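Long-range contact in peroxiredoxin 6 (Arenicola marina, PDB 2V2G), which probably reduces hydrogen peroxide and organic hydroperoxides to water and alcohols as a thiol-specific peroxidase of the Prx6 subfamily: residues W177-P187 / Y212-K220. The protein carries 1 engineered substitution. Sequence-based numbering, arbitrary orientation.
Sequences WQPGDRCMVVP and YLRYTPQPK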
# COMPACT_ATOMS: atom_id res chain seq x y z
N TRP A 177 3.92 10.54 -9.15
CA TRP A 177 3.72 10.52 -10.61
C TRP A 177 2.30 10.20 -11.00
O TRP A 177 1.67 9.30 -10.44
CB TRP A 177 4.67 9.51 -11.21
CG TRP A 177 4.47 9.18 -12.67
CD1 TRP A 177 5.09 9.76 -13.75
CD2 TRP A 177 3.67 8.11 -13.18
NE1 TRP A 177 4.70 9.11 -14.89
CE2 TRP A 177 3.83 8.11 -14.58
CE3 TRP A 177 2.83 7.13 -12.59
CZ2 TRP A 177 3.20 7.16 -15.39
CZ3 TRP A 177 2.24 6.21 -13.37
CH2 TRP A 177 2.40 6.25 -14.76
N GLN A 178 1.80 10.92 -12.00
CA GLN A 178 0.56 10.55 -12.68
C GLN A 178 0.84 10.25 -14.15
O GLN A 178 1.77 10.85 -14.75
CB GLN A 178 -0.47 11.66 -12.61
CG GLN A 178 -0.96 12.02 -11.18
CD GLN A 178 -1.86 10.94 -10.58
OE1 GLN A 178 -1.92 10.82 -9.36
NE2 GLN A 178 -2.52 10.14 -11.42
N PRO A 179 0.07 9.30 -14.73
CA PRO A 179 0.28 9.01 -16.13
C PRO A 179 0.35 10.28 -17.00
O PRO A 179 -0.49 11.22 -16.87
CB PRO A 179 -0.95 8.16 -16.50
CG PRO A 179 -1.34 7.50 -15.27
CD PRO A 179 -0.96 8.43 -14.12
N GLY A 180 1.37 10.34 -17.87
CA GLY A 180 1.62 11.45 -18.73
C GLY A 180 2.71 12.37 -18.19
O GLY A 180 3.31 13.12 -18.96
N ASP A 181 3.03 12.24 -16.88
CA ASP A 181 4.08 13.08 -16.24
C ASP A 181 5.45 12.56 -16.62
O ASP A 181 5.61 11.38 -16.90
CB ASP A 181 3.97 13.03 -14.68
CG ASP A 181 2.73 13.80 -14.14
OD1 ASP A 181 2.11 14.57 -14.92
OD2 ASP A 181 2.40 13.60 -12.92
N ARG A 182 6.48 13.40 -16.52
CA ARG A 182 7.83 12.90 -16.77
C ARG A 182 8.26 11.76 -15.79
O ARG A 182 7.80 11.70 -14.64
CB ARG A 182 8.83 14.04 -16.72
CG ARG A 182 8.91 14.68 -15.39
CD ARG A 182 9.72 15.94 -15.40
NE ARG A 182 9.71 16.50 -14.05
CZ ARG A 182 10.41 17.57 -13.70
NH1 ARG A 182 11.22 18.14 -14.58
NH2 ARG A 182 10.28 18.06 -12.47
N CYS A 183 9.07 10.83 -16.31
CA CYS A 183 9.59 9.70 -15.58
C CYS A 183 11.09 9.89 -15.33
O CYS A 183 11.71 10.83 -15.90
CB CYS A 183 9.35 8.43 -16.42
SG CYS A 183 7.62 8.09 -16.67
N MET A 184 11.67 9.00 -14.53
CA MET A 184 13.09 8.98 -14.36
C MET A 184 13.72 7.89 -15.17
O MET A 184 13.20 6.79 -15.26
CB MET A 184 13.46 8.78 -12.87
CG MET A 184 12.67 9.57 -11.91
SD MET A 184 12.62 11.34 -12.19
CE MET A 184 14.30 11.69 -12.22
N VAL A 185 14.86 8.20 -15.78
CA VAL A 185 15.66 7.19 -16.50
C VAL A 185 16.37 6.35 -15.40
O VAL A 185 16.95 6.91 -14.49
CB VAL A 185 16.69 7.82 -17.40
CG1 VAL A 185 17.53 6.74 -18.09
CG2 VAL A 185 15.98 8.65 -18.49
N VAL A 186 16.29 5.04 -15.52
CA VAL A 186 16.84 4.15 -14.49
C VAL A 186 18.37 4.25 -14.52
O VAL A 186 18.97 4.47 -15.58
CB VAL A 186 16.31 2.70 -14.64
CG1 VAL A 186 14.77 2.67 -14.47
CG2 VAL A 186 16.81 2.10 -15.99
N PRO A 187 19.04 4.07 -13.35
CA PRO A 187 20.51 4.18 -13.30
C PRO A 187 21.27 3.30 -14.31
O PRO A 187 22.35 3.71 -14.81
CB PRO A 187 20.82 3.72 -11.87
CG PRO A 187 19.61 4.04 -11.11
CD PRO A 187 18.47 3.81 -12.00
N TYR A 212 22.93 11.00 -11.81
CA TYR A 212 21.85 10.04 -11.71
C TYR A 212 20.43 10.65 -11.80
O TYR A 212 19.44 9.95 -11.98
CB TYR A 212 21.98 9.25 -10.42
CG TYR A 212 21.79 10.09 -9.18
CD1 TYR A 212 20.51 10.33 -8.66
CD2 TYR A 212 22.88 10.64 -8.52
CE1 TYR A 212 20.32 11.09 -7.55
CE2 TYR A 212 22.72 11.43 -7.39
CZ TYR A 212 21.42 11.65 -6.94
OH TYR A 212 21.22 12.39 -5.82
N LEU A 213 20.37 11.97 -11.60
CA LEU A 213 19.05 12.62 -11.50
C LEU A 213 18.59 12.99 -12.93
O LEU A 213 18.81 14.10 -13.45
CB LEU A 213 19.11 13.87 -10.62
CG LEU A 213 17.78 14.28 -9.99
CD1 LEU A 213 17.15 13.27 -9.11
CD2 LEU A 213 18.04 15.51 -9.14
N ARG A 214 18.00 12.00 -13.60
CA ARG A 214 17.74 12.04 -15.02
C ARG A 214 16.26 11.89 -15.32
O ARG A 214 15.66 10.87 -15.02
CB ARG A 214 18.57 10.95 -15.76
CG ARG A 214 20.09 11.17 -15.59
CD ARG A 214 20.92 10.20 -16.46
NE ARG A 214 20.67 8.84 -16.10
CZ ARG A 214 21.13 7.77 -16.75
NH1 ARG A 214 21.86 7.92 -17.84
NH2 ARG A 214 20.83 6.56 -16.33
N TYR A 215 15.70 12.93 -15.91
CA TYR A 215 14.27 12.95 -16.25
C TYR A 215 14.12 12.71 -17.74
O TYR A 215 14.95 13.12 -18.56
CB TYR A 215 13.63 14.30 -15.99
CG TYR A 215 13.62 14.83 -14.57
CD1 TYR A 215 14.66 15.65 -14.13
CD2 TYR A 215 12.56 14.58 -13.69
CE1 TYR A 215 14.66 16.20 -12.85
CE2 TYR A 215 12.56 15.12 -12.38
CZ TYR A 215 13.62 15.95 -11.99
OH TYR A 215 13.69 16.52 -10.71
N THR A 216 12.99 12.14 -18.11
CA THR A 216 12.60 12.08 -19.52
C THR A 216 11.06 12.15 -19.67
O THR A 216 10.35 11.69 -18.78
CB THR A 216 13.16 10.76 -20.18
OG1 THR A 216 12.96 10.82 -21.61
CG2 THR A 216 12.51 9.47 -19.55
N PRO A 217 10.53 12.70 -20.78
CA PRO A 217 9.08 12.53 -20.98
C PRO A 217 8.66 11.06 -20.91
O PRO A 217 9.45 10.16 -21.26
CB PRO A 217 8.85 13.05 -22.40
CG PRO A 217 9.99 13.95 -22.69
CD PRO A 217 11.18 13.42 -21.88
N GLN A 218 7.44 10.78 -20.46
CA GLN A 218 7.00 9.43 -20.39
C GLN A 218 7.03 8.80 -21.79
O GLN A 218 6.45 9.36 -22.74
CB GLN A 218 5.61 9.36 -19.79
CG GLN A 218 5.00 7.96 -19.87
CD GLN A 218 3.69 7.86 -19.10
OE1 GLN A 218 3.45 8.65 -18.16
NE2 GLN A 218 2.92 6.82 -19.37
N PRO A 219 7.74 7.67 -21.92
CA PRO A 219 7.73 6.99 -23.24
C PRO A 219 6.36 6.45 -23.61
O PRO A 219 5.61 5.99 -22.74
CB PRO A 219 8.72 5.83 -23.07
CG PRO A 219 9.29 5.94 -21.77
CD PRO A 219 8.62 7.00 -20.94
N LYS A 220 6.02 6.50 -24.89
CA LYS A 220 4.89 5.72 -25.41
C LYS A 220 5.13 4.20 -25.17
O LYS A 220 6.25 3.74 -25.36
CB LYS A 220 4.69 5.98 -26.90
CG LYS A 220 3.84 4.90 -27.58
CD LYS A 220 2.98 5.38 -28.75
CE LYS A 220 2.23 4.17 -29.39
NZ LYS A 220 1.85 3.10 -28.37
O HOH W 1 5.83 13.14 -20.08
O HOH W 2 19.46 7.79 -13.67
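The ring of Tyr215 lies between two side chains of segment 177-187, Arg182 and Met184. The Arg182 guanidinium stacks flat on one face, planes 20° apart, with CZ 3.9 Å from the ring centroid in a cation-pi contact; over the opposite face Met184 CE makes a CH-pi contact, and SD adds an oblique Met-aromatic approach. Bends at chi2 (-54°) and chi3 (-55°) fold the Met184 methyl back over the ring. Farther along, Gln218 is extended beyond CG; Gly180 N, in a type II turn from Gln178 to Asp181, donates to Gln218 OE1 at 2.7 Å, from above the plane of the Gln218 amide, while Trp177 CZ2 brings its ring edge to 3.2 Å from OE1. Were Gln218 an alanine, the Gly180 amide would probably lose this acceptor and a gap would open beside the indole edge. Cys183 and Thr216 form an antiparallel hydrogen-bonded pair within the four-stranded sheet of the C-terminal domain, and Val185 N extends the ladder to Arg214 O. On their face, Leu165 of helix 153-168 packs on Cys183. At the other end, water 2 joins Arg214 NE to Val185 O and Tyr212 O, while Arg214 NH2 is hydrogen-bonded to Val189 O; Leu87 of the second subunit packs against Tyr215.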